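Local atomic coordinates of epidermin leader peptide processing serine protease EpiP (Staphylococcus aureus subsp. aureus, PDB entry 3QFH), a protein that probably cleaves the leader peptide from the epidermin precursor as a subtilisin-like serine endopeptidase. Residues E164-G178 against F200-E212. Numbering follows the deposited sequence. Where two conformers were deposited one is given.
Sequences ETGDVHDVNDRKGHG and FTMYRVFGSKKTE. With SO4 (sulfate ion), chain O.
In this subtilisin-like domain the loop leading to helix 177-186 folds over the end of parallel strand 200-204, and a salt-bridge network of E164, D170, R174 and R204 joins the two. With chi1 at -175° R204 runs outward from the strand, and a bend at chi3 turns its guanidinium edge to E164 and D170. R204 NH1 meets E164 OE1 and R204 NH2 meets E164 OE2, both at 3.0 Å; R204 NE and NH2 both donate to D170 O, NE at 2.9 Å. R204 NH1 also donates to F206 O, and so all five N-H groups of this buried arginine are used. The R174 guanidinium lies flat over one face of R204, planes 14° apart and centres 3.6 Å apart. Two end-on bonds to D170, from R174 NH1 to OD2 (2.8 Å) and NH2 to OD1, hold R174 there, and the two carboxylates probably offset the like charges. The loop then enters the helix carrying H177, which with D130 and S383 probably forms the catalytic triad, as in other subtilases. A water bridges R174 N and G207 O, donating to the latter at 2.8 Å. On the buried side V171 CB packs 4.3 Å from M202 CG.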
ATOM      1  N   GLU A 164     -22.924   1.219   2.495  1.00 47.69           N
ATOM      2  CA  GLU A 164     -21.918   0.342   3.095  1.00 46.01           C
ATOM      3  C   GLU A 164     -22.539  -0.415   4.248  1.00 46.53           C
ATOM      4  O   GLU A 164     -22.814   0.148   5.307  1.00 47.21           O
ATOM      5  CB  GLU A 164     -20.706   1.138   3.568  1.00 45.36           C
ATOM      6  CG  GLU A 164     -19.822   1.629   2.441  1.00 43.93           C
ATOM      7  CD  GLU A 164     -19.123   0.493   1.659  1.00 43.98           C
ATOM      8  OE1 GLU A 164     -18.654   0.766   0.533  1.00 46.31           O
ATOM      9  OE2 GLU A 164     -19.038  -0.662   2.152  1.00 37.38           O
ATOM     10  N   THR A 165     -22.722  -1.708   4.042  1.00 46.77           N
ATOM     11  CA  THR A 165     -23.378  -2.565   5.005  1.00 48.20           C
ATOM     12  C   THR A 165     -22.448  -3.193   6.037  1.00 47.20           C
ATOM     13  O   THR A 165     -22.918  -3.816   6.977  1.00 47.82           O
ATOM     14  CB  THR A 165     -24.044  -3.722   4.270  1.00 49.01           C
ATOM     15  OG1 THR A 165     -23.032  -4.596   3.767  1.00 50.27           O
ATOM     16  CG2 THR A 165     -24.900  -3.204   3.099  1.00 50.94           C
ATOM     17  N   GLY A 166     -21.135  -3.058   5.858  1.00 45.43           N
ATOM     18  CA  GLY A 166     -20.176  -3.684   6.772  1.00 43.74           C
ATOM     19  C   GLY A 166     -20.031  -5.175   6.519  1.00 43.36           C
ATOM     20  O   GLY A 166     -19.465  -5.897   7.322  1.00 41.14           O
ATOM     21  N   ASP A 167     -20.545  -5.636   5.385  1.00 44.61           N
ATOM     22  CA  ASP A 167     -20.462  -7.039   5.002  1.00 45.93           C
ATOM     23  C   ASP A 167     -18.980  -7.436   4.852  1.00 45.01           C
ATOM     24  O   ASP A 167     -18.267  -6.842   4.063  1.00 44.94           O
ATOM     25  CB  ASP A 167     -21.231  -7.221   3.692  1.00 47.55           C
ATOM     26  CG  ASP A 167     -21.195  -8.634   3.162  1.00 50.08           C
ATOM     27  OD1 ASP A 167     -20.394  -9.470   3.639  1.00 56.15           O
ATOM     28  OD2 ASP A 167     -21.984  -8.903   2.237  1.00 59.13           O
ATOM     29  N   VAL A 168     -18.542  -8.441   5.612  1.00 44.60           N
ATOM     30  CA  VAL A 168     -17.136  -8.868   5.630  1.00 44.29           C
ATOM     31  C   VAL A 168     -16.571  -9.380   4.305  1.00 42.51           C
ATOM     32  O   VAL A 168     -15.410  -9.157   4.033  1.00 41.86           O
ATOM     33  CB  VAL A 168     -16.880  -9.922   6.748  1.00 44.48           C
ATOM     34  CG1 VAL A 168     -15.561 -10.666   6.525  1.00 46.53           C
ATOM     35  CG2 VAL A 168     -16.899  -9.245   8.101  1.00 47.11           C
ATOM     36  N   HIS A 169     -17.371 -10.045   3.480  1.00 42.03           N
ATOM     37  CA  HIS A 169     -16.854 -10.559   2.214  1.00 41.21           C
ATOM     38  C   HIS A 169     -17.046  -9.632   1.010  1.00 39.09           C
ATOM     39  O   HIS A 169     -16.619  -9.973  -0.085  1.00 41.19           O
ATOM     40  CB  HIS A 169     -17.469 -11.923   1.896  1.00 43.35           C
ATOM     41  CG  HIS A 169     -17.164 -12.975   2.911  1.00 44.66           C
ATOM     42  ND1 HIS A 169     -15.881 -13.408   3.169  1.00 49.88           N
ATOM     43  CD2 HIS A 169     -17.977 -13.716   3.700  1.00 51.70           C
ATOM     44  CE1 HIS A 169     -15.914 -14.350   4.095  1.00 51.44           C
ATOM     45  NE2 HIS A 169     -17.174 -14.556   4.433  1.00 49.46           N
ATOM     46  N   ASP A 170     -17.678  -8.480   1.190  1.00 35.93           N
ATOM     47  CA  ASP A 170     -17.912  -7.567   0.060  1.00 34.79           C
ATOM     48  C   ASP A 170     -16.660  -6.774  -0.262  1.00 31.69           C
ATOM     49  O   ASP A 170     -16.405  -5.722   0.345  1.00 30.95           O
ATOM     50  CB  ASP A 170     -19.067  -6.596   0.351  1.00 34.66           C
ATOM     51  CG  ASP A 170     -19.336  -5.619  -0.806  1.00 36.07           C
ATOM     52  OD1 ASP A 170     -18.595  -5.620  -1.816  1.00 38.34           O
ATOM     53  OD2 ASP A 170     -20.300  -4.830  -0.713  1.00 38.62           O
ATOM     54  N   VAL A 171     -15.870  -7.269  -1.208  1.00 30.72           N
ATOM     55  CA  VAL A 171     -14.664  -6.546  -1.604  1.00 29.17           C
ATOM     56  C   VAL A 171     -14.743  -6.003  -3.020  1.00 29.44           C
ATOM     57  O   VAL A 171     -13.708  -5.719  -3.615  1.00 29.01           O
ATOM     58  CB  VAL A 171     -13.370  -7.360  -1.418  1.00 29.10           C
ATOM     59  CG1 VAL A 171     -13.170  -7.694   0.081  1.00 28.24           C
ATOM     60  CG2 VAL A 171     -13.350  -8.610  -2.291  1.00 29.14           C
ATOM     61  N   ASN A 172     -15.957  -5.868  -3.556  0.50 29.61           N
ATOM     62  CA  ASN A 172     -16.133  -5.289  -4.890  0.50 30.51           C
ATOM     63  C   ASN A 172     -15.496  -3.901  -4.922  0.50 29.55           C
ATOM     64  O   ASN A 172     -15.577  -3.151  -3.943  0.50 29.54           O
ATOM     65  CB  ASN A 172     -17.615  -5.195  -5.276  0.50 30.60           C
ATOM     66  CG  ASN A 172     -18.226  -6.548  -5.613  0.50 34.66           C
ATOM     67  OD1 ASN A 172     -17.577  -7.588  -5.492  0.50 39.94           O
ATOM     68  ND2 ASN A 172     -19.486  -6.536  -6.042  0.50 36.84           N
ATOM     69  N   ASP A 173     -14.854  -3.573  -6.038  1.00 29.75           N
ATOM     70  CA  ASP A 173     -14.188  -2.290  -6.211  1.00 29.87           C
ATOM     71  C   ASP A 173     -15.187  -1.259  -6.725  1.00 31.48           C
ATOM     72  O   ASP A 173     -15.786  -1.459  -7.772  1.00 31.82           O
ATOM     73  CB  ASP A 173     -13.079  -2.485  -7.242  1.00 30.01           C
ATOM     74  CG  ASP A 173     -12.104  -1.329  -7.317  1.00 29.30           C
ATOM     75  OD1 ASP A 173     -12.240  -0.341  -6.583  1.00 30.17           O
ATOM     76  OD2 ASP A 173     -11.172  -1.422  -8.132  1.00 29.89           O
ATOM     77  N   ARG A 174     -15.363  -0.170  -5.993  1.00 33.25           N
ATOM     78  CA  ARG A 174     -16.230   0.916  -6.432  1.00 35.80           C
ATOM     79  C   ARG A 174     -15.433   1.960  -7.198  1.00 36.60           C
ATOM     80  O   ARG A 174     -15.945   2.559  -8.127  1.00 37.76           O
ATOM     81  CB  ARG A 174     -16.900   1.631  -5.252  1.00 36.15           C
ATOM     82  CG  ARG A 174     -18.102   0.943  -4.601  1.00 37.63           C
ATOM     83  CD  ARG A 174     -17.736  -0.318  -3.840  1.00 39.09           C
ATOM     84  NE  ARG A 174     -18.787  -0.710  -2.907  1.00 39.23           N
ATOM     85  CZ  ARG A 174     -18.904  -1.913  -2.340  1.00 39.62           C
ATOM     86  NH1 ARG A 174     -19.905  -2.144  -1.503  1.00 40.94           N
ATOM     87  NH2 ARG A 174     -18.058  -2.898  -2.629  1.00 37.86           N
ATOM     88  N   LYS A 175     -14.185   2.185  -6.791  1.00 37.04           N
ATOM     89  CA  LYS A 175     -13.353   3.238  -7.383  1.00 36.82           C
ATOM     90  C   LYS A 175     -12.528   2.822  -8.583  1.00 35.21           C
ATOM     91  O   LYS A 175     -12.356   3.613  -9.508  1.00 36.41           O
ATOM     92  CB  LYS A 175     -12.425   3.842  -6.319  1.00 37.13           C
ATOM     93  CG  LYS A 175     -13.151   4.603  -5.261  1.00 40.57           C
ATOM     94  CD  LYS A 175     -12.185   5.410  -4.418  1.00 42.33           C
ATOM     95  CE  LYS A 175     -12.912   6.288  -3.480  1.00 42.94           C
ATOM     96  NZ  LYS A 175     -11.975   7.191  -2.773  1.00 49.26           N
ATOM     97  N   GLY A 176     -11.974   1.612  -8.549  1.00 33.32           N
ATOM     98  CA  GLY A 176     -11.198   1.081  -9.682  1.00 31.84           C
ATOM     99  C   GLY A 176      -9.702   0.914  -9.469  1.00 29.43           C
ATOM    100  O   GLY A 176      -9.052   0.168 -10.193  1.00 29.52           O
ATOM    101  N   HIS A 177      -9.164   1.594  -8.467  1.00 28.15           N
ATOM    102  CA  HIS A 177      -7.749   1.568  -8.176  1.00 27.28           C
ATOM    103  C   HIS A 177      -7.236   0.181  -7.769  1.00 25.91           C
ATOM    104  O   HIS A 177      -6.196  -0.261  -8.251  1.00 25.29           O
ATOM    105  CB  HIS A 177      -7.444   2.569  -7.057  1.00 28.45           C
ATOM    106  CG  HIS A 177      -5.986   2.801  -6.847  1.00 33.82           C
ATOM    107  ND1 HIS A 177      -5.271   2.186  -5.842  1.00 39.21           N
ATOM    108  CD2 HIS A 177      -5.101   3.573  -7.524  1.00 36.26           C
ATOM    109  CE1 HIS A 177      -4.010   2.577  -5.904  1.00 39.73           C
ATOM    110  NE2 HIS A 177      -3.882   3.417  -6.917  1.00 41.14           N
ATOM    111  N   GLY A 178      -7.953  -0.489  -6.873  1.00 24.58           N
ATOM    112  CA  GLY A 178      -7.535  -1.815  -6.387  1.00 23.96           C
ATOM    113  C   GLY A 178      -7.420  -2.822  -7.514  1.00 23.22           C
ATOM    114  O   GLY A 178      -6.519  -3.660  -7.523  1.00 22.44           O
ATOM    115  N   PHE A 200      -3.780 -13.761  -4.523  1.00 24.46           N
ATOM    116  CA  PHE A 200      -3.779 -12.487  -3.860  1.00 24.39           C
ATOM    117  C   PHE A 200      -5.060 -12.399  -3.052  1.00 25.59           C
ATOM    118  O   PHE A 200      -6.077 -13.054  -3.357  1.00 24.66           O
ATOM    119  CB  PHE A 200      -3.625 -11.315  -4.834  1.00 24.70           C
ATOM    120  CG  PHE A 200      -4.854 -11.010  -5.643  1.00 26.23           C
ATOM    121  CD1 PHE A 200      -5.733 -10.015  -5.238  1.00 26.96           C
ATOM    122  CD2 PHE A 200      -5.121 -11.699  -6.817  1.00 28.27           C
ATOM    123  CE1 PHE A 200      -6.851  -9.720  -5.981  1.00 25.88           C
ATOM    124  CE2 PHE A 200      -6.239 -11.400  -7.576  1.00 26.57           C
ATOM    125  CZ  PHE A 200      -7.109 -10.422  -7.153  1.00 25.64           C
ATOM    126  N   THR A 201      -4.985 -11.614  -1.993  1.00 25.84           N
ATOM    127  CA  THR A 201      -6.089 -11.418  -1.097  1.00 28.08           C
ATOM    128  C   THR A 201      -6.298  -9.932  -1.032  1.00 26.59           C
ATOM    129  O   THR A 201      -5.361  -9.189  -0.751  1.00 29.00           O
ATOM    130  CB  THR A 201      -5.765 -11.939   0.313  1.00 28.61           C
ATOM    131  OG1 THR A 201      -5.314 -13.291   0.233  1.00 34.45           O
ATOM    132  CG2 THR A 201      -6.979 -11.884   1.186  1.00 30.85           C
ATOM    133  N   MET A 202      -7.515  -9.487  -1.293  1.00 24.98           N
ATOM    134  CA  MET A 202      -7.812  -8.068  -1.271  1.00 25.04           C
ATOM    135  C   MET A 202      -8.399  -7.708   0.075  1.00 24.41           C
ATOM    136  O   MET A 202      -9.211  -8.447   0.615  1.00 26.02           O
ATOM    137  CB  MET A 202      -8.773  -7.711  -2.411  1.00 24.99           C
ATOM    138  CG  MET A 202      -9.363  -6.280  -2.385  1.00 26.55           C
ATOM    139  SD  MET A 202      -8.157  -4.955  -2.491  1.00 29.63           S
ATOM    140  CE  MET A 202      -7.330  -5.283  -4.058  1.00 25.39           C
ATOM    141  N   TYR A 203      -7.946  -6.592   0.635  1.00 23.73           N
ATOM    142  CA  TYR A 203      -8.516  -6.062   1.867  1.00 25.51           C
ATOM    143  C   TYR A 203      -9.044  -4.690   1.521  1.00 25.75           C
ATOM    144  O   TYR A 203      -8.278  -3.754   1.298  1.00 25.33           O
ATOM    145  CB  TYR A 203      -7.501  -6.034   2.997  1.00 24.81           C
ATOM    146  CG  TYR A 203      -7.123  -7.448   3.414  1.00 28.51           C
ATOM    147  CD1 TYR A 203      -7.839  -8.112   4.395  1.00 31.99           C
ATOM    148  CD2 TYR A 203      -6.078  -8.133   2.787  1.00 24.22           C
ATOM    149  CE1 TYR A 203      -7.506  -9.408   4.777  1.00 28.83           C
ATOM    150  CE2 TYR A 203      -5.759  -9.420   3.146  1.00 23.07           C
ATOM    151  CZ  TYR A 203      -6.480 -10.052   4.146  1.00 28.99           C
ATOM    152  OH  TYR A 203      -6.164 -11.322   4.537  1.00 32.29           O
ATOM    153  N   ARG A 204     -10.368  -4.587   1.459  1.00 27.33           N
ATOM    154  CA  ARG A 204     -11.007  -3.339   1.054  1.00 28.36           C
ATOM    155  C   ARG A 204     -11.136  -2.344   2.201  1.00 26.29           C
ATOM    156  O   ARG A 204     -11.727  -2.638   3.229  1.00 27.17           O
ATOM    157  CB  ARG A 204     -12.373  -3.596   0.412  1.00 27.32           C
ATOM    158  CG  ARG A 204     -13.012  -2.312  -0.123  1.00 28.67           C
ATOM    159  CD  ARG A 204     -14.218  -2.597  -1.020  1.00 28.69           C
ATOM    160  NE  ARG A 204     -15.386  -3.071  -0.280  1.00 30.37           N
ATOM    161  CZ  ARG A 204     -16.371  -2.293   0.173  1.00 29.81           C
ATOM    162  NH1 ARG A 204     -16.338  -0.984   0.007  1.00 33.26           N
ATOM    163  NH2 ARG A 204     -17.395  -2.832   0.818  1.00 32.68           N
ATOM    164  N   VAL A 205     -10.572  -1.165   1.971  1.00 26.23           N
ATOM    165  CA  VAL A 205     -10.560  -0.063   2.919  1.00 26.77           C
ATOM    166  C   VAL A 205     -11.160   1.223   2.324  1.00 28.04           C
ATOM    167  O   VAL A 205     -11.035   2.276   2.908  1.00 28.65           O
ATOM    168  CB  VAL A 205      -9.134   0.171   3.459  1.00 26.31           C
ATOM    169  CG1 VAL A 205      -8.644  -1.117   4.153  1.00 22.89           C
ATOM    170  CG2 VAL A 205      -8.146   0.597   2.333  1.00 26.78           C
ATOM    171  N   PHE A 206     -11.798   1.121   1.159  1.00 27.74           N
ATOM    172  CA  PHE A 206     -12.492   2.253   0.563  1.00 30.45           C
ATOM    173  C   PHE A 206     -13.884   1.850   0.147  1.00 30.85           C
ATOM    174  O   PHE A 206     -14.093   0.755  -0.388  1.00 31.72           O
ATOM    175  CB  PHE A 206     -11.823   2.759  -0.706  1.00 29.90           C
ATOM    176  CG  PHE A 206     -10.561   3.534  -0.489  1.00 32.99           C
ATOM    177  CD1 PHE A 206     -10.602   4.921  -0.354  1.00 35.60           C
ATOM    178  CD2 PHE A 206      -9.327   2.897  -0.499  1.00 33.32           C
ATOM    179  CE1 PHE A 206      -9.432   5.652  -0.186  1.00 33.97           C
ATOM    180  CE2 PHE A 206      -8.152   3.625  -0.336  1.00 35.98           C
ATOM    181  CZ  PHE A 206      -8.209   5.005  -0.180  1.00 36.00           C
ATOM    182  N   GLY A 207     -14.831   2.740   0.406  1.00 32.32           N
ATOM    183  CA  GLY A 207     -16.180   2.599  -0.094  1.00 34.26           C
ATOM    184  C   GLY A 207     -16.152   3.401  -1.384  1.00 36.52           C
ATOM    185  O   GLY A 207     -15.404   3.080  -2.299  1.00 35.59           O
ATOM    186  N   SER A 208     -16.950   4.464  -1.448  1.00 39.68           N
ATOM    187  CA  SER A 208     -16.963   5.354  -2.605  1.00 42.36           C
ATOM    188  C   SER A 208     -16.342   6.694  -2.223  1.00 43.61           C
ATOM    189  O   SER A 208     -16.092   7.529  -3.074  1.00 44.67           O
ATOM    190  CB  SER A 208     -18.401   5.580  -3.057  1.00 43.98           C
ATOM    191  OG  SER A 208     -19.071   4.334  -3.205  1.00 46.95           O
ATOM    192  N   LYS A 209     -16.103   6.881  -0.929  1.00 44.77           N
ATOM    193  CA  LYS A 209     -15.583   8.115  -0.388  1.00 45.98           C
ATOM    194  C   LYS A 209     -14.109   7.955   0.044  1.00 45.89           C
ATOM    195  O   LYS A 209     -13.293   7.337  -0.674  1.00 44.76           O
ATOM    196  CB  LYS A 209     -16.459   8.535   0.803  1.00 47.35           C
ATOM    197  CG  LYS A 209     -17.939   8.789   0.495  1.00 50.98           C
ATOM    198  CD  LYS A 209     -18.225  10.216   0.011  1.00 55.24           C
ATOM    199  CE  LYS A 209     -17.516  10.580  -1.292  1.00 57.43           C
ATOM    200  NZ  LYS A 209     -17.992  11.902  -1.867  1.00 59.10           N
ATOM    201  N   LYS A 210     -13.767   8.514   1.207  1.00 44.34           N
ATOM    202  CA  LYS A 210     -12.405   8.452   1.719  1.00 43.92           C
ATOM    203  C   LYS A 210     -12.193   7.218   2.589  1.00 41.25           C
ATOM    204  O   LYS A 210     -13.124   6.477   2.898  1.00 38.34           O
ATOM    205  CB  LYS A 210     -12.091   9.728   2.524  1.00 45.28           C
ATOM    206  CG  LYS A 210     -12.155  11.008   1.695  1.00 47.33           C
ATOM    207  CD  LYS A 210     -11.867  12.250   2.534  1.00 51.54           C
ATOM    208  CE  LYS A 210     -11.884  13.502   1.666  1.00 54.65           C
ATOM    209  NZ  LYS A 210     -11.594  14.764   2.426  1.00 58.63           N
ATOM    210  N   THR A 211     -10.946   7.005   2.963  1.00 40.91           N
ATOM    211  CA  THR A 211     -10.576   5.909   3.849  1.00 40.01           C
ATOM    212  C   THR A 211     -10.159   6.528   5.186  1.00 39.66           C
ATOM    213  O   THR A 211      -9.993   7.746   5.292  1.00 38.80           O
ATOM    214  CB  THR A 211      -9.426   5.081   3.246  1.00 39.76           C
ATOM    215  OG1 THR A 211      -9.188   3.907   4.039  1.00 38.68           O
ATOM    216  CG2 THR A 211      -8.143   5.920   3.156  1.00 40.92           C
ATOM    217  N   GLU A 212     -10.033   5.693   6.212  1.00 39.21           N
ATOM    218  CA  GLU A 212      -9.567   6.123   7.529  1.00 38.15           C
ATOM    219  C   GLU A 212      -8.270   5.364   7.746  1.00 37.33           C
ATOM    220  O   GLU A 212      -8.188   4.182   7.385  1.00 35.42           O
ATOM    221  CB  GLU A 212     -10.550   5.715   8.632  1.00 39.08           C
ATOM    222  CG  GLU A 212     -11.897   6.451   8.687  1.00 40.62           C
ATOM    223  CD  GLU A 212     -11.853   7.788   9.433  1.00 41.95           C
ATOM    224  OE1 GLU A 212     -10.807   8.462   9.431  1.00 43.81           O
ATOM    225  OE2 GLU A 212     -12.887   8.176  10.014  1.00 41.31           O
TER
HETATM  226  S   SO4 O 461     -20.132  12.212  -4.526  0.50 58.56           S
HETATM  227  O1  SO4 O 461     -21.583  12.322  -4.600  0.50 57.63           O
HETATM  228  O2  SO4 O 461     -19.604  13.352  -3.780  0.50 55.16           O
HETATM  229  O3  SO4 O 461     -19.780  10.969  -3.835  0.50 57.85           O
HETATM  230  O4  SO4 O 461     -19.563  12.194  -5.868  0.50 56.41           O
HETATM  231  O   HOH W   1     -13.937   1.096  -3.707  1.00 19.75           O